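Local coordinates for BepC protein (Bartonella tribocorum, PDB 4WGJ), which probably transfers AMP from ATP onto threonine or tyrosine side chains of target proteins through the Fic domain contained in this fragment, which binds an ATP analogue, at residues A[131-134]-A[135-139]; A[144-147]-A[148-152]; A[192-195]-A[196-200]. All coordinates share one frame; numbering follows the deposited sequence.

How the interactions relate
Interactions 1 and 2 lie on one helix, 135-152: interaction 1 at its N-terminal start, interaction 2 along its last turns, with centres about 18 Å apart and no touch between them. Interaction 3 belongs to helix 185-198, which packs against the later turns of 135-152; the centres of interactions 2 and 3 are about 11 Å apart. Between these two, Met147 SD rests 3.6 Å from Ala195 CB, and Glu150 OE1 lies 3.6 Å from Cys192 SG. Both touch the ATP analogue, interaction 2 at the ribose and interaction 3 at the ribose and adenine. Interaction 1, about 12 Å from interaction 3 between nearest atoms, is a helix start at the surface.

Interaction 1: A[131-134]-A[135-139]; sequences KGLS and HQEFA
Ser134 and Phe138 close the first turn of helix 135-152 through the backbone, Phe138 N donating to Ser134 O at 2.8 Å just where the loop after helix 111-126 becomes helical. Ser134 is the N-cap and forms a capping box with Glu137, each residue's side chain accepting from the other's backbone. The serine hydroxyl sits between its own backbone N and carbonyl carbon (chi1 69°), which turns OG back over the helix start to accept from Glu137 N at 3.2 Å. In return Ser134 N donates to Glu137 OE1 over 2.9 Å. That second bond is nearly straight, at 169°, yet it reaches the oxygen from above the carboxylate plane. The glutamate chain runs extended beyond CG and passes alongside the hydroxyl, its CG 3.2 Å from Ser134 OG. Leu133 crosses this chain at a slant, with CB 3.9 Å from Glu137 CB and CD2 close to OE1. Leu133 and Phe138 hold the two positions of a hydrophobic staple, but they meet at their roots, CB to CB at 4.4 Å. The Phe138 ring leads away to stack on His176 and to touch Thr212 of strand 212-214. His135 turns away from the loop, its NE2 hydrogen-bonded to Glu209 and its side chain against Thr212. A water accepts from Gln136 N at 2.9 Å and makes a weak bond to Ser134 OG. The N-H groups of Gln136, Glu137 and Phe138, at the start of the helix, are thus met in turn by water, by hydroxyl and by carbonyl. The Glu137 carboxylate, held beside this positive end of the helix dipole, is probably stabilised in its charged form, consistent with the capping box marking the start of the helix.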
loop_
_atom_site.group_PDB
_atom_site.type_symbol
_atom_site.label_atom_id
_atom_site.label_comp_id
_atom_site.label_asym_id
_atom_site.label_seq_id
_atom_site.Cartn_x
_atom_site.Cartn_y
_atom_site.Cartn_z
ATOM N N LYS A 131 13.750 -4.033 14.576
ATOM C CA LYS A 131 14.410 -3.281 15.640
ATOM C C LYS A 131 15.857 -3.733 15.827
ATOM O O LYS A 131 16.225 -4.831 15.412
ATOM C CB LYS A 131 13.635 -3.428 16.958
ATOM C CG LYS A 131 12.258 -2.764 16.938
ATOM C CD LYS A 131 11.462 -3.098 18.194
ATOM C CE LYS A 131 10.084 -2.434 18.190
ATOM N NZ LYS A 131 9.368 -2.706 19.473
ATOM N N GLY A 132 16.673 -2.888 16.454
ATOM C CA GLY A 132 18.046 -3.249 16.777
ATOM C C GLY A 132 18.978 -3.385 15.583
ATOM O O GLY A 132 19.931 -4.173 15.620
ATOM N N LEU A 133 18.720 -2.602 14.536
ATOM C CA LEU A 133 19.495 -2.673 13.295
ATOM C C LEU A 133 20.189 -1.359 12.985
ATOM O O LEU A 133 19.690 -0.289 13.335
ATOM C CB LEU A 133 18.593 -3.041 12.108
ATOM C CG LEU A 133 17.791 -4.339 12.167
ATOM C CD1 LEU A 133 16.974 -4.513 10.881
ATOM C CD2 LEU A 133 18.699 -5.529 12.386
ATOM N N SER A 134 21.325 -1.439 12.298
ATOM C CA SER A 134 21.991 -0.239 11.799
ATOM C C SER A 134 21.183 0.401 10.671
ATOM O O SER A 134 20.198 -0.171 10.208
ATOM C CB SER A 134 23.400 -0.575 11.309
ATOM O OG SER A 134 23.337 -1.362 10.130
ATOM N N HIS A 135 21.606 1.590 10.250
ATOM C CA HIS A 135 21.041 2.273 9.094
ATOM C C HIS A 135 20.990 1.361 7.872
ATOM O O HIS A 135 19.935 1.189 7.242
ATOM C CB HIS A 135 21.862 3.531 8.772
ATOM C CG HIS A 135 21.645 4.055 7.385
ATOM N ND1 HIS A 135 20.458 4.627 6.982
ATOM C CD2 HIS A 135 22.464 4.089 6.307
ATOM C CE1 HIS A 135 20.552 4.987 5.714
ATOM N NE2 HIS A 135 21.761 4.672 5.281
ATOM N N GLN A 136 22.138 0.772 7.552
ATOM C CA GLN A 136 22.280 -0.056 6.361
ATOM C C GLN A 136 21.425 -1.312 6.448
ATOM O O GLN A 136 20.763 -1.694 5.482
ATOM C CB GLN A 136 23.746 -0.441 6.151
ATOM C CG GLN A 136 23.975 -1.186 4.862
ATOM C CD GLN A 136 23.505 -0.391 3.660
ATOM O OE1 GLN A 136 24.056 0.668 3.351
ATOM N NE2 GLN A 136 22.476 -0.889 2.983
ATOM N N GLU A 137 21.451 -1.952 7.612
ATOM C CA GLU A 137 20.678 -3.167 7.836
ATOM C C GLU A 137 19.186 -2.894 7.768
ATOM O O GLU A 137 18.432 -3.683 7.196
ATOM C CB GLU A 137 21.030 -3.784 9.187
ATOM C CG GLU A 137 22.452 -4.311 9.277
ATOM C CD GLU A 137 22.884 -4.544 10.708
ATOM O OE1 GLU A 137 22.167 -4.082 11.628
ATOM O OE2 GLU A 137 23.940 -5.178 10.911
ATOM N N PHE A 138 18.747 -1.791 8.367
ATOM C CA PHE A 138 17.333 -1.462 8.301
ATOM C C PHE A 138 16.908 -1.182 6.863
ATOM O O PHE A 138 15.876 -1.661 6.416
ATOM C CB PHE A 138 16.973 -0.253 9.166
ATOM C CG PHE A 138 15.528 0.140 9.036
ATOM C CD1 PHE A 138 14.557 -0.496 9.796
ATOM C CD2 PHE A 138 15.132 1.104 8.117
ATOM C CE1 PHE A 138 13.216 -0.158 9.660
ATOM C CE2 PHE A 138 13.801 1.446 7.981
ATOM C CZ PHE A 138 12.844 0.812 8.749
ATOM N N ALA A 139 17.708 -0.402 6.142
ATOM C CA ALA A 139 17.345 -0.030 4.777
ATOM C C ALA A 139 17.203 -1.271 3.897
ATOM O O ALA A 139 16.277 -1.377 3.081
ATOM C CB ALA A 139 18.375 0.928 4.204
HETATM O O HOH W 1 24.812 1.355 8.652
#

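Interaction 2: A[144-147]-A[148-152]; sequences DVFM and ALEHA. With ANP (phosphoaminophosphonic acid-adenylate ester), chain B.
Asp144 O takes the N-H of Ala148 at 3.0 Å, while the carboxylate of Asp144 turns off the helix to a salt bridge with Lys205. Val145 repeats the pattern with Leu149 N, and its CG1 lies 4.2 Å from Leu149 CD1; both side chains pack on Leu120 of helix 111-126. Phe146 O accepts from Glu150 N at 2.8 Å, and the two side chains run the same way, side by side. Glu150 CG stands over one face of the Phe146 ring, 3.9 Å from its centroid, in a CH-pi contact. This is the end of the helix that leads directly into the HPFRKGNGR version of the Fic motif, with Lys157 where the motif usually has an acidic residue; Lys157, Gly158, Gly160 and Arg161 bind the nucleotide. A bend at chi2 (-67°) swings the Glu150 carboxylate beyond the ring, where OE1 accepts a hydrogen bond from the ribose O3' hydroxyl of the ATP analogue, over 2.7 Å. Asn163 holds the other oxygen, OE2, which also lies 3.6 Å from Phe146 CZ. Met147 closes the series: its O receives His151 N at 3.0 Å, and the imidazole of His151 reaches away to Glu116 through ND1.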
loop_
_atom_site.group_PDB
_atom_site.type_symbol
_atom_site.label_atom_id
_atom_site.label_comp_id
_atom_site.label_asym_id
_atom_site.label_seq_id
_atom_site.Cartn_x
_atom_site.Cartn_y
_atom_site.Cartn_z
ATOM N N ASP A 144 13.012 -5.161 1.441
ATOM C CA ASP A 144 12.398 -6.482 1.275
ATOM C C ASP A 144 10.943 -6.455 1.750
ATOM O O ASP A 144 10.051 -7.018 1.107
ATOM C CB ASP A 144 13.174 -7.563 2.049
ATOM C CG ASP A 144 14.532 -7.880 1.437
ATOM O OD1 ASP A 144 14.707 -7.713 0.209
ATOM O OD2 ASP A 144 15.422 -8.321 2.193
ATOM N N VAL A 145 10.702 -5.808 2.883
ATOM C CA VAL A 145 9.342 -5.739 3.418
ATOM C C VAL A 145 8.443 -4.985 2.440
ATOM O O VAL A 145 7.311 -5.388 2.147
ATOM C CB VAL A 145 9.307 -5.037 4.800
ATOM C CG1 VAL A 145 7.874 -4.738 5.213
ATOM C CG2 VAL A 145 9.966 -5.911 5.838
ATOM N N PHE A 146 8.963 -3.889 1.915
ATOM C CA PHE A 146 8.168 -3.052 1.021
ATOM C C PHE A 146 7.853 -3.787 -0.274
ATOM O O PHE A 146 6.738 -3.689 -0.795
ATOM C CB PHE A 146 8.912 -1.757 0.720
ATOM C CG PHE A 146 8.117 -0.771 -0.071
ATOM C CD1 PHE A 146 6.999 -0.155 0.484
ATOM C CD2 PHE A 146 8.500 -0.431 -1.356
ATOM C CE1 PHE A 146 6.266 0.777 -0.239
ATOM C CE2 PHE A 146 7.772 0.488 -2.094
ATOM C CZ PHE A 146 6.661 1.106 -1.540
ATOM N N MET A 147 8.847 -4.487 -0.815
ATOM C CA MET A 147 8.607 -5.267 -2.028
ATOM C C MET A 147 7.552 -6.344 -1.795
ATOM O O MET A 147 6.762 -6.654 -2.707
ATOM C CB MET A 147 9.913 -5.888 -2.542
ATOM C CG MET A 147 10.862 -4.830 -3.129
ATOM S SD MET A 147 12.339 -5.521 -3.884
ATOM C CE MET A 147 13.246 -6.041 -2.424
ATOM N N ALA A 148 7.530 -6.916 -0.590
ATOM C CA ALA A 148 6.512 -7.919 -0.267
ATOM C C ALA A 148 5.126 -7.273 -0.224
ATOM O O ALA A 148 4.162 -7.829 -0.747
ATOM C CB ALA A 148 6.813 -8.609 1.053
ATOM N N LEU A 149 5.024 -6.109 0.413
ATOM C CA LEU A 149 3.762 -5.376 0.435
ATOM C C LEU A 149 3.294 -5.019 -0.966
ATOM O O LEU A 149 2.105 -5.126 -1.286
ATOM C CB LEU A 149 3.898 -4.094 1.266
ATOM C CG LEU A 149 4.015 -4.302 2.781
ATOM C CD1 LEU A 149 4.456 -3.002 3.454
ATOM C CD2 LEU A 149 2.686 -4.774 3.379
ATOM N N GLU A 150 4.234 -4.570 -1.791
ATOM C CA GLU A 150 3.915 -4.094 -3.136
ATOM C C GLU A 150 3.416 -5.257 -3.992
ATOM O O GLU A 150 2.478 -5.100 -4.784
ATOM C CB GLU A 150 5.137 -3.416 -3.781
ATOM C CG GLU A 150 5.343 -1.962 -3.333
ATOM C CD GLU A 150 4.235 -1.031 -3.809
ATOM O OE1 GLU A 150 3.944 -1.019 -5.028
ATOM O OE2 GLU A 150 3.646 -0.316 -2.970
ATOM N N HIS A 151 4.012 -6.428 -3.827
ATOM C CA HIS A 151 3.558 -7.562 -4.646
ATOM C C HIS A 151 2.181 -8.028 -4.167
ATOM O O HIS A 151 1.334 -8.401 -4.975
ATOM C CB HIS A 151 4.541 -8.732 -4.610
ATOM C CG HIS A 151 4.130 -9.883 -5.486
ATOM N ND1 HIS A 151 3.372 -10.941 -5.026
ATOM C CD2 HIS A 151 4.357 -10.128 -6.800
ATOM C CE1 HIS A 151 3.159 -11.793 -6.016
ATOM N NE2 HIS A 151 3.744 -11.324 -7.104
ATOM N N ALA A 152 1.960 -8.008 -2.855
ATOM C CA ALA A 152 0.661 -8.428 -2.318
ATOM C C ALA A 152 -0.477 -7.532 -2.830
ATOM O O ALA A 152 -1.538 -8.038 -3.219
ATOM C CB ALA A 152 0.685 -8.432 -0.798
HETATM P PG ANP B . 0.347 5.990 -5.678
HETATM O O1G ANP B . 0.274 7.193 -4.662
HETATM O O2G ANP B . 0.815 6.542 -6.997
HETATM O O3G ANP B . 1.381 4.941 -5.133
HETATM P PB ANP B . -2.011 4.329 -4.919
HETATM O O1B ANP B . -1.661 4.744 -3.527
HETATM O O2B ANP B . -3.537 4.444 -5.208
HETATM N N3B ANP B . -1.187 5.303 -6.022
HETATM P PA ANP B . -2.119 1.881 -6.295
HETATM O O1A ANP B . -2.409 2.636 -7.545
HETATM O O2A ANP B . -3.192 0.899 -5.841
HETATM O O3A ANP B . -1.656 2.807 -5.086
HETATM O "O5'" ANP B . -0.753 1.100 -6.510
HETATM C "C5'" ANP B . 0.402 1.841 -6.972
HETATM C "C4'" ANP B . 1.672 1.065 -6.727
HETATM O "O4'" ANP B . 1.876 0.110 -7.802
HETATM C "C3'" ANP B . 2.929 1.941 -6.681
HETATM O "O3'" ANP B . 3.818 1.562 -5.633
HETATM C "C2'" ANP B . 3.546 1.719 -8.065
HETATM O "O2'" ANP B . 4.951 1.944 -8.091
HETATM C "C1'" ANP B . 3.194 0.253 -8.295
HETATM N N9 ANP B . 3.243 -0.140 -9.702
HETATM C C8 ANP B . 2.854 0.609 -10.784
HETATM N N7 ANP B . 3.034 0.013 -11.938
HETATM C C5 ANP B . 3.584 -1.213 -11.595
HETATM C C6 ANP B . 4.013 -2.313 -12.364
HETATM N N6 ANP B . 3.942 -2.357 -13.697
HETATM N N1 ANP B . 4.519 -3.382 -11.708
HETATM C C2 ANP B . 4.595 -3.340 -10.376
HETATM N N3 ANP B . 4.225 -2.361 -9.546
HETATM C C4 ANP B . 3.724 -1.321 -10.221
#

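Interaction 3: A[192-195]-A[196-200]; sequences CIEA and MQYGN. With ANP (phosphoaminophosphonic acid-adenylate ester), chain B.
The last turns of helix 185-198 form one wall of the adenine and ribose pocket and then lead through Gly199, at positive phi, toward helix 202-211. Within the helix, Gln197 N donates to Ile193 O at 2.8 Å. Gln197 and Ile193 also cross at their side chains and meet the same base. Ile193 CG1 stands above the adenine ring, 3.6 Å from ANP C6, whereas Met196 brings SD to 3.8 Å from ANP C2. Gln197, folded by chi1 of -62° and a matching bend at chi2, points NE2 at ANP N1 and donates to it at 3.2 Å. Its OE1 accepts from Ala105 N, so both ends of the amide are engaged. Nearer the sugar, Cys192 SG lies 3.2 Å from ANP O2'. The other branch of Ile193, CG2, rests 3.5 Å from Tyr198 CE2, and both side chains touch Tyr103. Tyr198 N makes two weak bonds, to Ile193 O and Glu194 O. Gly199 then takes a phi of 70°, and the chain turns back so that Asn200 N reaches Glu194 O at 2.8 Å. The side chains tie the same two residues again: Asn200 ND2 donates to Glu194 OE1 at 3.0 Å, meeting it from above the carboxylate plane, with the two flat groups 78° apart. Asn200 OD1 meanwhile caps Gln202 N. With each end of its amide bound, Asn200 has its rotation set and connects this stretch to the next helix. At the pocket, the amide N-H of Gln197 reads the acceptor N1 of adenine, and its bond to Ala105 N probably holds the amide in the orientation that presents NE2, consistent with recognition of the base.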
loop_
_atom_site.group_PDB
_atom_site.type_symbol
_atom_site.label_atom_id
_atom_site.label_comp_id
_atom_site.label_asym_id
_atom_site.label_seq_id
_atom_site.Cartn_x
_atom_site.Cartn_y
_atom_site.Cartn_z
ATOM N N CYS A 192 9.665 -0.044 -8.256
ATOM C CA CYS A 192 8.634 -1.072 -8.131
ATOM C C CYS A 192 8.606 -2.007 -9.337
ATOM O O CYS A 192 8.536 -3.235 -9.188
ATOM C CB CYS A 192 7.268 -0.419 -7.951
ATOM S SG CYS A 192 7.064 0.311 -6.295
ATOM N N ILE A 193 8.666 -1.419 -10.530
ATOM C CA ILE A 193 8.636 -2.206 -11.761
ATOM C C ILE A 193 9.881 -3.087 -11.890
ATOM O O ILE A 193 9.782 -4.278 -12.208
ATOM C CB ILE A 193 8.501 -1.289 -12.992
ATOM C CG1 ILE A 193 7.106 -0.656 -13.022
ATOM C CG2 ILE A 193 8.779 -2.062 -14.294
ATOM C CD1 ILE A 193 6.903 0.321 -14.183
ATOM N N GLU A 194 11.058 -2.527 -11.630
ATOM C CA GLU A 194 12.277 -3.325 -11.725
ATOM C C GLU A 194 12.218 -4.533 -10.790
ATOM O O GLU A 194 12.618 -5.637 -11.164
ATOM C CB GLU A 194 13.519 -2.476 -11.417
ATOM C CG GLU A 194 13.884 -1.519 -12.532
ATOM C CD GLU A 194 14.511 -2.228 -13.731
ATOM O OE1 GLU A 194 15.128 -3.303 -13.554
ATOM O OE2 GLU A 194 14.387 -1.707 -14.851
ATOM N N ALA A 195 11.717 -4.323 -9.582
ATOM C CA ALA A 195 11.625 -5.406 -8.609
ATOM C C ALA A 195 10.618 -6.454 -9.037
ATOM O O ALA A 195 10.927 -7.647 -9.077
ATOM C CB ALA A 195 11.248 -4.862 -7.238
ATOM N N MET A 196 9.405 -6.018 -9.350
ATOM C CA MET A 196 8.320 -6.980 -9.507
ATOM C C MET A 196 8.234 -7.552 -10.916
ATOM O O MET A 196 7.923 -8.733 -11.096
ATOM C CB MET A 196 6.987 -6.342 -9.132
ATOM C CG MET A 196 5.855 -7.348 -9.119
ATOM S SD MET A 196 4.322 -6.613 -8.552
ATOM C CE MET A 196 3.259 -7.082 -9.917
ATOM N N GLN A 197 8.497 -6.717 -11.917
ATOM C CA GLN A 197 8.407 -7.175 -13.305
ATOM C C GLN A 197 9.684 -7.841 -13.790
ATOM O O GLN A 197 9.635 -8.766 -14.618
ATOM C CB GLN A 197 8.062 -6.012 -14.250
ATOM C CG GLN A 197 6.719 -5.359 -13.974
ATOM C CD GLN A 197 5.558 -6.310 -14.113
ATOM O OE1 GLN A 197 5.568 -7.204 -14.969
ATOM N NE2 GLN A 197 4.545 -6.133 -13.262
ATOM N N TYR A 198 10.824 -7.373 -13.295
ATOM C CA TYR A 198 12.097 -7.783 -13.884
ATOM C C TYR A 198 13.050 -8.493 -12.924
ATOM O O TYR A 198 14.129 -8.929 -13.327
ATOM C CB TYR A 198 12.772 -6.559 -14.502
ATOM C CG TYR A 198 11.898 -5.916 -15.554
ATOM C CD1 TYR A 198 11.316 -6.686 -16.555
ATOM C CD2 TYR A 198 11.616 -4.555 -15.523
ATOM C CE1 TYR A 198 10.501 -6.117 -17.512
ATOM C CE2 TYR A 198 10.788 -3.979 -16.479
ATOM C CZ TYR A 198 10.240 -4.767 -17.472
ATOM O OH TYR A 198 9.422 -4.212 -18.436
ATOM N N GLY A 199 12.645 -8.635 -11.669
ATOM C CA GLY A 199 13.443 -9.369 -10.700
ATOM C C GLY A 199 14.721 -8.658 -10.301
ATOM O O GLY A 199 15.689 -9.291 -9.883
ATOM N N ASN A 200 14.722 -7.333 -10.423
ATOM C CA ASN A 200 15.882 -6.510 -10.089
ATOM C C ASN A 200 15.582 -5.631 -8.884
ATOM O O ASN A 200 14.881 -4.623 -9.014
ATOM C CB ASN A 200 16.281 -5.637 -11.277
ATOM C CG ASN A 200 17.380 -4.641 -10.935
ATOM O OD1 ASN A 200 18.134 -4.820 -9.973
ATOM N ND2 ASN A 200 17.476 -3.588 -11.727
HETATM P PG ANP B . 0.347 5.990 -5.678
HETATM O O1G ANP B . 0.274 7.193 -4.662
HETATM O O2G ANP B . 0.815 6.542 -6.997
HETATM O O3G ANP B . 1.381 4.941 -5.133
HETATM P PB ANP B . -2.011 4.329 -4.919
HETATM O O1B ANP B . -1.661 4.744 -3.527
HETATM O O2B ANP B . -3.537 4.444 -5.208
HETATM N N3B ANP B . -1.187 5.303 -6.022
HETATM P PA ANP B . -2.119 1.881 -6.295
HETATM O O1A ANP B . -2.409 2.636 -7.545
HETATM O O2A ANP B . -3.192 0.899 -5.841
HETATM O O3A ANP B . -1.656 2.807 -5.086
HETATM O "O5'" ANP B . -0.753 1.100 -6.510
HETATM C "C5'" ANP B . 0.402 1.841 -6.972
HETATM C "C4'" ANP B . 1.672 1.065 -6.727
HETATM O "O4'" ANP B . 1.876 0.110 -7.802
HETATM C "C3'" ANP B . 2.929 1.941 -6.681
HETATM O "O3'" ANP B . 3.818 1.562 -5.633
HETATM C "C2'" ANP B . 3.546 1.719 -8.065
HETATM O "O2'" ANP B . 4.951 1.944 -8.091
HETATM C "C1'" ANP B . 3.194 0.253 -8.295
HETATM N N9 ANP B . 3.243 -0.140 -9.702
HETATM C C8 ANP B . 2.854 0.609 -10.784
HETATM N N7 ANP B . 3.034 0.013 -11.938
HETATM C C5 ANP B . 3.584 -1.213 -11.595
HETATM C C6 ANP B . 4.013 -2.313 -12.364
HETATM N N6 ANP B . 3.942 -2.357 -13.697
HETATM N N1 ANP B . 4.519 -3.382 -11.708
HETATM C C2 ANP B . 4.595 -3.340 -10.376
HETATM N N3 ANP B . 4.225 -2.361 -9.546
HETATM C C4 ANP B . 3.724 -1.321 -10.221
#